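Local structure of ribonucleoside-diphosphate reductase, alpha chain (6DQX) at residues Leu298-Trp303 and Phe377-Glu382; Gly352-Leu357 and Ile362-Phe367; Gln371-Ile376 and Ile506-Gln511; Pro416-Ser421 and Ser430-Lys435. The protein probably serves as the catalytic subunit of a class Id ribonucleotide reductase, turning ribonucleoside diphosphates into their deoxy forms. One frame throughout, in Å; residues are numbered along the deposited sequence.

Interaction 1: residues Leu298-Trp303 and Phe377-Glu382; sequences LYFDEW and FKTLQE
F300 and W303, both on the short helix 300-303, meet T379 and L380 of the long helix 367-395 in a small helix-helix contact of the ribonucleotide reductase barrel domain. The contact is buried and slight, about 142 Å², and the nearest CA atoms, those of F300 and T379, stay 9.9 Å apart, so side chains alone bridge the gap.

The apolar part is W303 against L380. The two side chains cross at about a right angle, and methyl CD2 of L380 lies 3.8 Å from CZ3 of W303 and almost as near to CH2, at the far end of the six-membered ring. A chi1 of 55° sets the indole back over its own helix, with CA of F300 above one face. Its NE1 is bonded to the backbone O of N296, tying the ring to strand 288-296, while M295 and P309 pack on L380.

The aromatic-polar part is F300 against T379, which approach from opposite directions. The hydroxyl of T379 is bonded to the backbone O of L375, one turn back on its helix, and presents its oxygen to the ring edge: OG1 of T379 lies near the plane of the F300 ring, 3.9 Å from CZ.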
loop_
_atom_site.group_PDB
_atom_site.type_symbol
_atom_site.label_atom_id
_atom_site.label_comp_id
_atom_site.label_asym_id
_atom_site.label_seq_id
_atom_site.Cartn_x
_atom_site.Cartn_y
_atom_site.Cartn_z
ATOM N N LEU A 298 20.032 -38.117 -4.931
ATOM C CA LEU A 298 20.097 -39.499 -4.429
ATOM C C LEU A 298 20.310 -40.489 -5.571
ATOM O O LEU A 298 21.010 -41.510 -5.409
ATOM C CB LEU A 298 18.821 -39.859 -3.665
ATOM C CG LEU A 298 18.681 -41.305 -3.153
ATOM C CD1 LEU A 298 19.864 -41.656 -2.274
ATOM C CD2 LEU A 298 17.383 -41.455 -2.371
ATOM N N TYR A 299 19.709 -40.202 -6.723
ATOM C CA TYR A 299 19.785 -41.081 -7.873
ATOM C C TYR A 299 20.746 -40.627 -8.955
ATOM O O TYR A 299 20.617 -41.042 -10.104
ATOM C CB TYR A 299 18.360 -41.286 -8.426
ATOM C CG TYR A 299 17.421 -41.897 -7.413
ATOM C CD1 TYR A 299 17.733 -43.105 -6.778
ATOM C CD2 TYR A 299 16.217 -41.265 -7.063
ATOM C CE1 TYR A 299 16.883 -43.663 -5.837
ATOM C CE2 TYR A 299 15.365 -41.818 -6.111
ATOM C CZ TYR A 299 15.690 -43.018 -5.513
ATOM O OH TYR A 299 14.842 -43.574 -4.580
ATOM N N PHE A 300 21.722 -39.786 -8.604
ATOM C CA PHE A 300 22.685 -39.266 -9.590
ATOM C C PHE A 300 23.286 -40.366 -10.461
ATOM O O PHE A 300 23.332 -40.244 -11.697
ATOM C CB PHE A 300 23.807 -38.475 -8.910
ATOM C CG PHE A 300 24.860 -37.983 -9.865
ATOM C CD1 PHE A 300 24.590 -36.944 -10.750
ATOM C CD2 PHE A 300 26.116 -38.584 -9.909
ATOM C CE1 PHE A 300 25.548 -36.510 -11.656
ATOM C CE2 PHE A 300 27.075 -38.140 -10.812
ATOM C CZ PHE A 300 26.800 -37.107 -11.680
ATOM N N ASP A 301 23.714 -41.441 -9.821
ATOM C CA ASP A 301 24.377 -42.535 -10.553
ATOM C C ASP A 301 23.430 -43.289 -11.494
ATOM O O ASP A 301 23.900 -43.953 -12.429
ATOM C CB ASP A 301 25.124 -43.443 -9.581
ATOM C CG ASP A 301 26.364 -42.769 -9.042
ATOM O OD1 ASP A 301 27.049 -42.160 -9.870
ATOM O OD2 ASP A 301 26.650 -42.818 -7.825
ATOM N N GLU A 302 22.111 -43.175 -11.260
ATOM C CA GLU A 302 21.112 -43.626 -12.212
ATOM C C GLU A 302 20.889 -42.696 -13.382
ATOM O O GLU A 302 20.797 -43.174 -14.510
ATOM C CB GLU A 302 19.745 -43.894 -11.561
ATOM C CG GLU A 302 19.774 -44.958 -10.491
ATOM C CD GLU A 302 18.404 -45.300 -9.930
ATOM O OE1 GLU A 302 17.371 -44.983 -10.560
ATOM O OE2 GLU A 302 18.368 -45.925 -8.844
ATOM N N TRP A 303 20.727 -41.390 -13.141
ATOM C CA TRP A 303 20.322 -40.478 -14.225
ATOM C C TRP A 303 21.435 -39.668 -14.880
ATOM O O TRP A 303 21.167 -39.034 -15.892
ATOM C CB TRP A 303 19.149 -39.538 -13.817
ATOM C CG TRP A 303 19.372 -38.711 -12.587
ATOM C CD1 TRP A 303 18.821 -38.926 -11.371
ATOM C CD2 TRP A 303 20.175 -37.518 -12.453
ATOM N NE1 TRP A 303 19.234 -37.972 -10.480
ATOM C CE2 TRP A 303 20.068 -37.096 -11.118
ATOM C CE3 TRP A 303 20.967 -36.773 -13.333
ATOM C CZ2 TRP A 303 20.714 -35.958 -10.634
ATOM C CZ3 TRP A 303 21.597 -35.630 -12.856
ATOM C CH2 TRP A 303 21.478 -35.250 -11.510
ATOM N N PHE A 377 27.807 -31.185 -10.118
ATOM C CA PHE A 377 27.448 -29.833 -10.582
ATOM C C PHE A 377 28.034 -29.491 -11.943
ATOM O O PHE A 377 27.398 -28.813 -12.718
ATOM C CB PHE A 377 27.706 -28.835 -9.488
ATOM C CG PHE A 377 26.718 -28.982 -8.378
ATOM C CD1 PHE A 377 25.445 -28.411 -8.486
ATOM C CD2 PHE A 377 27.003 -29.744 -7.283
ATOM C CE1 PHE A 377 24.532 -28.588 -7.475
ATOM C CE2 PHE A 377 26.088 -29.953 -6.291
ATOM C CZ PHE A 377 24.846 -29.340 -6.378
ATOM N N LYS A 378 29.198 -30.063 -12.271
ATOM C CA LYS A 378 29.725 -29.960 -13.620
ATOM C C LYS A 378 28.799 -30.622 -14.636
ATOM O O LYS A 378 28.560 -30.081 -15.742
ATOM C CB LYS A 378 31.158 -30.540 -13.697
ATOM C CG LYS A 378 31.824 -30.364 -15.074
ATOM C CD LYS A 378 33.288 -30.838 -15.030
ATOM C CE LYS A 378 34.032 -30.470 -16.306
ATOM N NZ LYS A 378 33.739 -31.434 -17.401
ATOM N N THR A 379 28.321 -31.809 -14.296
ATOM C CA THR A 379 27.418 -32.566 -15.163
ATOM C C THR A 379 26.126 -31.787 -15.399
ATOM O O THR A 379 25.648 -31.657 -16.532
ATOM C CB THR A 379 27.086 -33.934 -14.555
ATOM O OG1 THR A 379 28.305 -34.687 -14.350
ATOM C CG2 THR A 379 26.171 -34.727 -15.434
ATOM N N LEU A 380 25.575 -31.277 -14.314
ATOM C CA LEU A 380 24.338 -30.454 -14.440
ATOM C C LEU A 380 24.513 -29.185 -15.266
ATOM O O LEU A 380 23.661 -28.869 -16.102
ATOM C CB LEU A 380 23.773 -30.158 -13.061
ATOM C CG LEU A 380 23.052 -31.365 -12.444
ATOM C CD1 LEU A 380 22.686 -31.036 -11.000
ATOM C CD2 LEU A 380 21.851 -31.811 -13.255
ATOM N N GLN A 381 25.638 -28.489 -15.095
ATOM C CA GLN A 381 25.901 -27.278 -15.876
ATOM C C GLN A 381 25.915 -27.605 -17.377
ATOM O O GLN A 381 25.323 -26.893 -18.193
ATOM C CB GLN A 381 27.217 -26.637 -15.472
ATOM C CG GLN A 381 27.551 -25.358 -16.231
ATOM C CD GLN A 381 28.987 -24.896 -16.103
ATOM O OE1 GLN A 381 29.938 -25.691 -16.270
ATOM N NE2 GLN A 381 29.166 -23.585 -15.884
ATOM N N GLU A 382 26.581 -28.710 -17.721
ATOM C CA GLU A 382 26.737 -29.073 -19.131
ATOM C C GLU A 382 25.423 -29.468 -19.766
ATOM O O GLU A 382 25.107 -29.043 -20.890
ATOM C CB GLU A 382 27.764 -30.214 -19.267
ATOM C CG GLU A 382 29.182 -29.745 -18.975
ATOM C CD GLU A 382 30.212 -30.871 -18.854
ATOM O OE1 GLU A 382 29.827 -32.055 -18.904
ATOM O OE2 GLU A 382 31.423 -30.567 -18.672
#

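Interaction 2: residues Gly352-Leu357 and Ile362-Phe367; sequences GWHSYL and IAFDSF
F364 sets the edge of its ring against one face of the H354 imidazole, an edge-to-face pair with centroids 5.5 Å apart and planes at 82°. With W353 they form an aromatic cluster of the barrel domain, in which the loop between helices 353-359 and 367-395 folds back on the former's first turn. CE2 of F364 lies 3.7 Å from NE1 of W353, the planes meeting obliquely; that N-H is bonded to OE1 of Q508.

L357 packs beside the cluster: CD1 sits over one face of the W353 indole and 3.9 Å from CA of F364, while CD2 meets CG2 of I362.

Polar bonds fix the turn. The N-H of I362 reaches the backbone O of L357 at 2.9 Å, from above the carbonyl plane. Both imidazole nitrogens of H354 have partners, ND1 the backbone N of F434 and NE2 a water in the ring plane. That water, 2.9 Å from NE2 of H354, also bonds the backbone O of I362, probably as donor.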
loop_
_atom_site.group_PDB
_atom_site.type_symbol
_atom_site.label_atom_id
_atom_site.label_comp_id
_atom_site.label_asym_id
_atom_site.label_seq_id
_atom_site.Cartn_x
_atom_site.Cartn_y
_atom_site.Cartn_z
ATOM N N GLY A 352 18.632 -33.745 -2.054
ATOM C CA GLY A 352 19.150 -35.069 -1.769
ATOM C C GLY A 352 20.658 -35.179 -1.835
ATOM O O GLY A 352 21.168 -36.284 -2.001
ATOM N N TRP A 353 21.384 -34.061 -1.738
ATOM C CA TRP A 353 22.861 -34.106 -1.707
ATOM C C TRP A 353 23.389 -34.967 -0.553
ATOM O O TRP A 353 24.187 -35.889 -0.763
ATOM C CB TRP A 353 23.405 -32.688 -1.567
ATOM C CG TRP A 353 24.889 -32.500 -1.336
ATOM C CD1 TRP A 353 25.462 -31.691 -0.389
ATOM C CD2 TRP A 353 25.982 -33.091 -2.066
ATOM N NE1 TRP A 353 26.843 -31.734 -0.486
ATOM C CE2 TRP A 353 27.183 -32.577 -1.513
ATOM C CE3 TRP A 353 26.062 -33.975 -3.145
ATOM C CZ2 TRP A 353 28.465 -32.960 -1.985
ATOM C CZ3 TRP A 353 27.354 -34.370 -3.599
ATOM C CH2 TRP A 353 28.515 -33.843 -3.024
ATOM N N HIS A 354 22.947 -34.674 0.673
ATOM C CA HIS A 354 23.427 -35.446 1.816
ATOM C C HIS A 354 22.975 -36.908 1.711
ATOM O O HIS A 354 23.761 -37.834 1.996
ATOM C CB HIS A 354 22.985 -34.822 3.128
ATOM C CG HIS A 354 23.783 -35.267 4.301
ATOM N ND1 HIS A 354 23.420 -34.967 5.597
ATOM C CD2 HIS A 354 24.945 -35.968 4.389
ATOM C CE1 HIS A 354 24.318 -35.460 6.429
ATOM N NE2 HIS A 354 25.251 -36.077 5.724
ATOM N N SER A 355 21.740 -37.112 1.237
ATOM C CA SER A 355 21.262 -38.450 0.931
ATOM C C SER A 355 22.182 -39.226 -0.012
ATOM O O SER A 355 22.495 -40.391 0.257
ATOM C CB SER A 355 19.830 -38.444 0.385
ATOM O OG SER A 355 18.928 -37.987 1.387
ATOM N N TYR A 356 22.574 -38.603 -1.121
ATOM C CA TYR A 356 23.518 -39.237 -2.030
ATOM C C TYR A 356 24.815 -39.618 -1.302
ATOM O O TYR A 356 25.318 -40.739 -1.468
ATOM C CB TYR A 356 23.814 -38.331 -3.227
ATOM C CG TYR A 356 24.851 -38.897 -4.151
ATOM C CD1 TYR A 356 24.525 -39.897 -5.049
ATOM C CD2 TYR A 356 26.167 -38.466 -4.094
ATOM C CE1 TYR A 356 25.479 -40.449 -5.888
ATOM C CE2 TYR A 356 27.128 -39.008 -4.935
ATOM C CZ TYR A 356 26.775 -40.006 -5.828
ATOM O OH TYR A 356 27.716 -40.561 -6.677
ATOM N N LEU A 357 25.356 -38.699 -0.506
ATOM C CA LEU A 357 26.613 -38.978 0.207
ATOM C C LEU A 357 26.442 -40.136 1.162
ATOM O O LEU A 357 27.287 -41.043 1.198
ATOM C CB LEU A 357 27.141 -37.759 0.940
ATOM C CG LEU A 357 27.553 -36.615 0.019
ATOM C CD1 LEU A 357 28.008 -35.460 0.860
ATOM C CD2 LEU A 357 28.636 -37.018 -0.977
ATOM N N ILE A 362 29.757 -41.802 2.429
ATOM C CA ILE A 362 30.698 -40.681 2.359
ATOM C C ILE A 362 30.271 -39.672 3.397
ATOM O O ILE A 362 29.084 -39.296 3.454
ATOM C CB ILE A 362 30.692 -39.999 0.970
ATOM C CG1 ILE A 362 31.138 -40.979 -0.123
ATOM C CG2 ILE A 362 31.550 -38.745 0.977
ATOM C CD1 ILE A 362 30.865 -40.559 -1.558
ATOM N N ALA A 363 31.237 -39.210 4.190
ATOM C CA ALA A 363 30.993 -38.159 5.166
ATOM C C ALA A 363 30.819 -36.807 4.470
ATOM O O ALA A 363 31.512 -36.488 3.488
ATOM C CB ALA A 363 32.126 -38.093 6.162
ATOM N N PHE A 364 29.906 -35.988 4.976
ATOM C CA PHE A 364 29.633 -34.694 4.346
ATOM C C PHE A 364 30.889 -33.850 4.170
ATOM O O PHE A 364 31.176 -33.372 3.070
ATOM C CB PHE A 364 28.601 -33.919 5.177
ATOM C CG PHE A 364 28.157 -32.621 4.551
ATOM C CD1 PHE A 364 28.884 -31.450 4.731
ATOM C CD2 PHE A 364 26.996 -32.580 3.782
ATOM C CE1 PHE A 364 28.458 -30.263 4.152
ATOM C CE2 PHE A 364 26.572 -31.387 3.194
ATOM C CZ PHE A 364 27.304 -30.246 3.380
ATOM N N ASP A 365 31.630 -33.669 5.260
ATOM C CA ASP A 365 32.873 -32.900 5.253
ATOM C C ASP A 365 34.034 -33.846 4.925
ATOM O O ASP A 365 34.682 -34.347 5.830
ATOM C CB ASP A 365 33.090 -32.262 6.629
ATOM C CG ASP A 365 34.397 -31.470 6.745
ATOM O OD1 ASP A 365 35.009 -31.129 5.717
ATOM O OD2 ASP A 365 34.802 -31.191 7.896
ATOM N N SER A 366 34.265 -34.088 3.638
ATOM C CA SER A 366 35.362 -34.962 3.209
ATOM C C SER A 366 35.876 -34.619 1.813
ATOM O O SER A 366 35.178 -34.023 1.008
ATOM C CB SER A 366 34.917 -36.427 3.246
ATOM O OG SER A 366 33.962 -36.721 2.258
ATOM N N PHE A 367 37.099 -35.058 1.512
ATOM C CA PHE A 367 37.643 -34.930 0.175
ATOM C C PHE A 367 36.785 -35.654 -0.855
ATOM O O PHE A 367 36.546 -35.121 -1.938
ATOM C CB PHE A 367 39.071 -35.490 0.190
ATOM C CG PHE A 367 39.780 -35.399 -1.122
ATOM C CD1 PHE A 367 40.397 -34.223 -1.494
ATOM C CD2 PHE A 367 39.812 -36.473 -1.981
ATOM C CE1 PHE A 367 41.050 -34.129 -2.714
ATOM C CE2 PHE A 367 40.481 -36.399 -3.187
ATOM C CZ PHE A 367 41.111 -35.226 -3.545
HETATM O O HOH W 1 27.472 -37.978 5.425
#

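Interaction 3: residues Gln371-Ile376 and Ile506-Gln511; sequences QKNNLI and IQQAAQ
The N373 side chain leaves its helix with CG anti to the backbone N (chi1 -164°), and Q511 does the same from the other side, its chain extended beyond CG. Pointing at each other's helix, the two side chains slide past in opposite directions, and their amide planes end strongly inclined to each other.

The NH2 group of N373 spends both its protons across the contact. One goes to OE1 of Q511, 2.9 Å from ND2 of N373, in a nearly straight bond of 168° that enters above the carbonyl plane of the glutamine. The other goes to the backbone O of Q508, 3.0 Å from ND2 of N373, along a more bent path. Both acceptors lie in the amide plane of N373, so the pair of bonds fixes how that amide is turned. Its OD1 is taken by NE of R512, leaving this buried amide bonded at both ends.

Q511 is held in turn by its NE2, which donates to the backbone O of M370, and the same nitrogen lies 3.8 Å from CB of N374.

The axes of segments 371-376 and 506-511, on helices 367-395 and 502-513, approach to 10.1 Å and run in the same general direction, 30° apart. W353 of helix 353-359 packs on N373, and I506 of helix 502-513 rests on helix 532-544.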
loop_
_atom_site.group_PDB
_atom_site.type_symbol
_atom_site.label_atom_id
_atom_site.label_comp_id
_atom_site.label_asym_id
_atom_site.label_seq_id
_atom_site.Cartn_x
_atom_site.Cartn_y
_atom_site.Cartn_z
ATOM N N GLN A 371 34.941 -34.286 -4.311
ATOM C CA GLN A 371 34.996 -34.882 -5.650
ATOM C C GLN A 371 33.639 -35.072 -6.284
ATOM O O GLN A 371 33.452 -34.791 -7.474
ATOM C CB GLN A 371 35.713 -36.233 -5.632
ATOM C CG GLN A 371 37.141 -36.092 -5.180
ATOM C CD GLN A 371 37.847 -37.432 -5.201
ATOM O OE1 GLN A 371 37.348 -38.413 -4.627
ATOM N NE2 GLN A 371 38.980 -37.503 -5.914
ATOM N N LYS A 372 32.703 -35.591 -5.506
ATOM C CA LYS A 372 31.335 -35.799 -5.989
ATOM C C LYS A 372 30.621 -34.473 -6.295
ATOM O O LYS A 372 29.850 -34.375 -7.267
ATOM C CB LYS A 372 30.520 -36.608 -4.977
ATOM C CG LYS A 372 30.988 -38.059 -4.761
ATOM C CD LYS A 372 30.863 -38.897 -6.010
ATOM C CE LYS A 372 30.845 -40.381 -5.653
ATOM N NZ LYS A 372 30.924 -41.160 -6.898
ATOM N N ASN A 373 30.912 -33.473 -5.477
ATOM C CA ASN A 373 30.298 -32.110 -5.607
ATOM C C ASN A 373 30.699 -31.554 -6.977
ATOM O O ASN A 373 29.860 -31.105 -7.754
ATOM C CB ASN A 373 30.807 -31.232 -4.471
ATOM C CG ASN A 373 30.000 -29.973 -4.261
ATOM O OD1 ASN A 373 28.786 -29.977 -4.397
ATOM N ND2 ASN A 373 30.681 -28.890 -3.919
ATOM N N ASN A 374 32.002 -31.626 -7.293
ATOM C CA ASN A 374 32.475 -31.168 -8.573
ATOM C C ASN A 374 31.835 -31.917 -9.740
ATOM O O ASN A 374 31.416 -31.300 -10.728
ATOM C CB ASN A 374 34.008 -31.295 -8.659
ATOM C CG ASN A 374 34.551 -30.721 -9.937
ATOM O OD1 ASN A 374 34.585 -29.500 -10.100
ATOM N ND2 ASN A 374 35.028 -31.590 -10.842
ATOM N N LEU A 375 31.788 -33.245 -9.639
ATOM C CA LEU A 375 31.257 -34.100 -10.694
ATOM C C LEU A 375 29.783 -33.796 -10.966
ATOM O O LEU A 375 29.376 -33.607 -12.100
ATOM C CB LEU A 375 31.394 -35.572 -10.294
ATOM C CG LEU A 375 30.764 -36.568 -11.265
ATOM C CD1 LEU A 375 31.395 -36.462 -12.657
ATOM C CD2 LEU A 375 30.882 -37.955 -10.688
ATOM N N ILE A 376 29.003 -33.785 -9.906
ATOM C CA ILE A 376 27.554 -33.582 -10.040
ATOM C C ILE A 376 27.218 -32.238 -10.664
ATOM O O ILE A 376 26.451 -32.161 -11.657
ATOM C CB ILE A 376 26.861 -33.757 -8.675
ATOM C CG1 ILE A 376 26.849 -35.256 -8.334
ATOM C CG2 ILE A 376 25.442 -33.191 -8.694
ATOM C CD1 ILE A 376 26.315 -35.601 -6.966
ATOM N N ILE A 506 30.387 -23.879 3.628
ATOM C CA ILE A 506 30.800 -22.716 2.848
ATOM C C ILE A 506 31.743 -23.097 1.713
ATOM O O ILE A 506 31.563 -22.653 0.556
ATOM C CB ILE A 506 31.468 -21.657 3.774
ATOM C CG1 ILE A 506 30.476 -21.164 4.833
ATOM C CG2 ILE A 506 32.049 -20.493 2.986
ATOM C CD1 ILE A 506 29.156 -20.704 4.314
ATOM N N GLN A 507 32.731 -23.936 2.034
ATOM C CA GLN A 507 33.677 -24.381 1.011
ATOM C C GLN A 507 33.039 -25.185 -0.121
ATOM O O GLN A 507 33.338 -24.921 -1.295
ATOM C CB GLN A 507 34.848 -25.136 1.642
ATOM C CG GLN A 507 35.740 -24.193 2.409
ATOM C CD GLN A 507 36.875 -24.875 3.147
ATOM O OE1 GLN A 507 36.870 -26.094 3.358
ATOM N NE2 GLN A 507 37.817 -24.070 3.597
ATOM N N GLN A 508 32.122 -26.100 0.207
ATOM C CA GLN A 508 31.379 -26.821 -0.807
ATOM C C GLN A 508 30.525 -25.908 -1.678
ATOM O O GLN A 508 30.409 -26.138 -2.891
ATOM C CB GLN A 508 30.501 -27.917 -0.205
ATOM C CG GLN A 508 31.276 -29.137 0.273
ATOM C CD GLN A 508 30.363 -30.271 0.701
ATOM O OE1 GLN A 508 29.178 -30.266 0.400
ATOM N NE2 GLN A 508 30.907 -31.222 1.466
ATOM N N ALA A 509 29.915 -24.894 -1.057
ATOM C CA ALA A 509 29.135 -23.910 -1.819
ATOM C C ALA A 509 30.055 -23.129 -2.761
ATOM O O ALA A 509 29.735 -22.935 -3.948
ATOM C CB ALA A 509 28.341 -22.974 -0.875
ATOM N N ALA A 510 31.238 -22.762 -2.263
ATOM C CA ALA A 510 32.208 -22.030 -3.074
ATOM C C ALA A 510 32.676 -22.869 -4.248
ATOM O O ALA A 510 32.789 -22.354 -5.362
ATOM C CB ALA A 510 33.397 -21.577 -2.236
ATOM N N GLN A 511 32.911 -24.157 -3.993
ATOM C CA GLN A 511 33.383 -25.070 -5.020
ATOM C C GLN A 511 32.394 -25.253 -6.152
ATOM O O GLN A 511 32.790 -25.189 -7.314
ATOM C CB GLN A 511 33.762 -26.412 -4.416
ATOM C CG GLN A 511 34.288 -27.425 -5.420
ATOM C CD GLN A 511 34.332 -28.856 -4.885
ATOM O OE1 GLN A 511 33.600 -29.230 -3.957
ATOM N NE2 GLN A 511 35.218 -29.667 -5.478
#

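Interaction 4: residues Pro416-Ser421 and Ser430-Lys435; sequences PTKSSS and SVEPFK
T417 and S430 make the tight part of this contact, where the backbone N-H of S430 donates to OG1 of T417 at 2.8 Å. The same hydroxyl donates to OG of S421, 2.9 Å from OG1 of T417, and so links the loop to the first turn of helix 418-423. With chi1 at 67°, OG1 lies between the backbone N and carbonyl carbon of T417, turned to S430. A bridging water lies beside this pair, accepting from the backbone N of T417 and bonded to OG of S430.

The looser side is exposed at K418. Two bends in its chain bring NZ of K418 across the carboxylate of E432, in a long, weak salt bridge of 3.2 Å to OE1 of E432. The other carboxylate oxygen, OE2, is bonded to ND2 of N523.

Within the barrel domain, the loop after helix 418-423 thus returns to that helix's N-terminal end, where T417 is the N-cap residue, although its hydroxyl makes no capping bond.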
loop_
_atom_site.group_PDB
_atom_site.type_symbol
_atom_site.label_atom_id
_atom_site.label_comp_id
_atom_site.label_asym_id
_atom_site.label_seq_id
_atom_site.Cartn_x
_atom_site.Cartn_y
_atom_site.Cartn_z
ATOM N N PRO A 416 15.921 -23.506 -1.446
ATOM C CA PRO A 416 15.605 -24.400 -0.338
ATOM C C PRO A 416 14.526 -25.383 -0.790
ATOM O O PRO A 416 13.753 -25.074 -1.696
ATOM C CB PRO A 416 15.036 -23.442 0.734
ATOM C CG PRO A 416 15.407 -22.072 0.278
ATOM C CD PRO A 416 15.378 -22.151 -1.205
ATOM N N THR A 417 14.495 -26.577 -0.237
ATOM C CA THR A 417 13.541 -27.595 -0.732
ATOM C C THR A 417 12.893 -28.369 0.425
ATOM O O THR A 417 12.648 -29.563 0.296
ATOM C CB THR A 417 14.201 -28.615 -1.707
ATOM O OG1 THR A 417 15.140 -29.404 -0.998
ATOM C CG2 THR A 417 14.872 -27.962 -2.882
ATOM N N LYS A 418 12.574 -27.703 1.535
ATOM C CA LYS A 418 12.140 -28.452 2.733
ATOM C C LYS A 418 10.870 -29.283 2.464
ATOM O O LYS A 418 10.854 -30.484 2.707
ATOM C CB LYS A 418 11.952 -27.528 3.942
ATOM C CG LYS A 418 13.228 -26.825 4.408
ATOM C CD LYS A 418 14.253 -27.752 5.044
ATOM C CE LYS A 418 15.639 -27.105 5.142
ATOM N NZ LYS A 418 15.762 -26.007 6.140
ATOM N N SER A 419 9.836 -28.666 1.901
ATOM C CA SER A 419 8.602 -29.398 1.591
ATOM C C SER A 419 8.788 -30.335 0.410
ATOM O O SER A 419 8.282 -31.466 0.412
ATOM C CB SER A 419 7.443 -28.429 1.336
ATOM O OG SER A 419 7.236 -27.631 2.496
ATOM N N SER A 420 9.522 -29.872 -0.604
ATOM C CA SER A 420 9.752 -30.676 -1.789
ATOM C C SER A 420 10.546 -31.947 -1.466
ATOM O O SER A 420 10.244 -33.006 -1.998
ATOM C CB SER A 420 10.468 -29.864 -2.866
ATOM O OG SER A 420 9.706 -28.730 -3.215
ATOM N N SER A 421 11.512 -31.839 -0.557
ATOM C CA SER A 421 12.295 -32.992 -0.102
ATOM C C SER A 421 11.426 -33.986 0.665
ATOM O O SER A 421 11.566 -35.208 0.510
ATOM C CB SER A 421 13.470 -32.543 0.779
ATOM O OG SER A 421 14.523 -32.068 -0.033
ATOM N N SER A 430 17.853 -29.692 -0.321
ATOM C CA SER A 430 18.824 -29.022 -1.200
ATOM C C SER A 430 20.228 -29.587 -1.022
ATOM O O SER A 430 20.423 -30.794 -1.222
ATOM C CB SER A 430 18.769 -27.464 -1.133
ATOM O OG SER A 430 19.293 -26.961 0.073
ATOM N N VAL A 431 21.187 -28.738 -0.672
ATOM C CA VAL A 431 22.578 -29.157 -0.423
ATOM C C VAL A 431 22.885 -29.161 1.071
ATOM O O VAL A 431 24.020 -29.226 1.475
ATOM C CB VAL A 431 23.585 -28.240 -1.163
ATOM C CG1 VAL A 431 23.480 -28.461 -2.664
ATOM C CG2 VAL A 431 23.371 -26.749 -0.850
ATOM N N GLU A 432 21.856 -29.065 1.891
ATOM C CA GLU A 432 22.025 -28.906 3.327
ATOM C C GLU A 432 22.194 -30.289 3.977
ATOM O O GLU A 432 21.583 -31.260 3.537
ATOM C CB GLU A 432 20.759 -28.201 3.843
ATOM C CG GLU A 432 20.884 -27.336 5.064
ATOM C CD GLU A 432 19.611 -26.537 5.315
ATOM O OE1 GLU A 432 18.765 -27.043 6.045
ATOM O OE2 GLU A 432 19.449 -25.419 4.762
ATOM N N PRO A 433 22.991 -30.385 5.062
ATOM C CA PRO A 433 22.964 -31.637 5.803
ATOM C C PRO A 433 21.599 -31.873 6.439
ATOM O O PRO A 433 20.895 -30.915 6.787
ATOM C CB PRO A 433 24.023 -31.425 6.906
ATOM C CG PRO A 433 24.886 -30.300 6.424
ATOM C CD PRO A 433 23.952 -29.426 5.633
ATOM N N PHE A 434 21.224 -33.135 6.575
ATOM C CA PHE A 434 20.148 -33.535 7.463
ATOM C C PHE A 434 20.301 -32.895 8.823
ATOM O O PHE A 434 21.395 -32.868 9.382
ATOM C CB PHE A 434 20.116 -35.046 7.662
ATOM C CG PHE A 434 19.446 -35.811 6.561
ATOM C CD1 PHE A 434 18.103 -35.602 6.250
ATOM C CD2 PHE A 434 20.131 -36.819 5.888
ATOM C CE1 PHE A 434 17.478 -36.347 5.267
ATOM C CE2 PHE A 434 19.500 -37.573 4.897
ATOM C CZ PHE A 434 18.167 -37.344 4.595
ATOM N N LYS A 435 19.183 -32.390 9.348
ATOM C CA LYS A 435 19.174 -31.780 10.663
ATOM C C LYS A 435 19.636 -32.812 11.662
ATOM O O LYS A 435 20.554 -32.565 12.424
ATOM C CB LYS A 435 17.775 -31.293 11.039
ATOM C CG LYS A 435 17.747 -30.553 12.373
ATOM C CD LYS A 435 16.390 -29.908 12.647
ATOM C CE LYS A 435 15.320 -30.939 12.972
ATOM N NZ LYS A 435 14.277 -30.352 13.858
HETATM O O HOH W 2 16.804 -26.843 1.547
#

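Overall arrangement
Interactions 1 and 2 are buried, whereas interactions 3 and 4 are only partly so, and interaction 4 has an exposed lysine at its edge. Helix 367-395 serves both interaction 1 and interaction 3, and the F300 side chain reaches both of its segments. Interaction 2, on the preceding helix 353-359, meets all three others: Y356 bonds D301, W353 bonds Q508, and H354 bonds the backbone of F434. The chemistry differs accordingly. Interaction 1 is mainly apolar and aromatic, interaction 2 adds backbone and water bonds to an aromatic cluster, interaction 3 relies on amides, and interaction 4 on hydroxyls and a weak salt bridge. Interactions 3 and 4 do not touch.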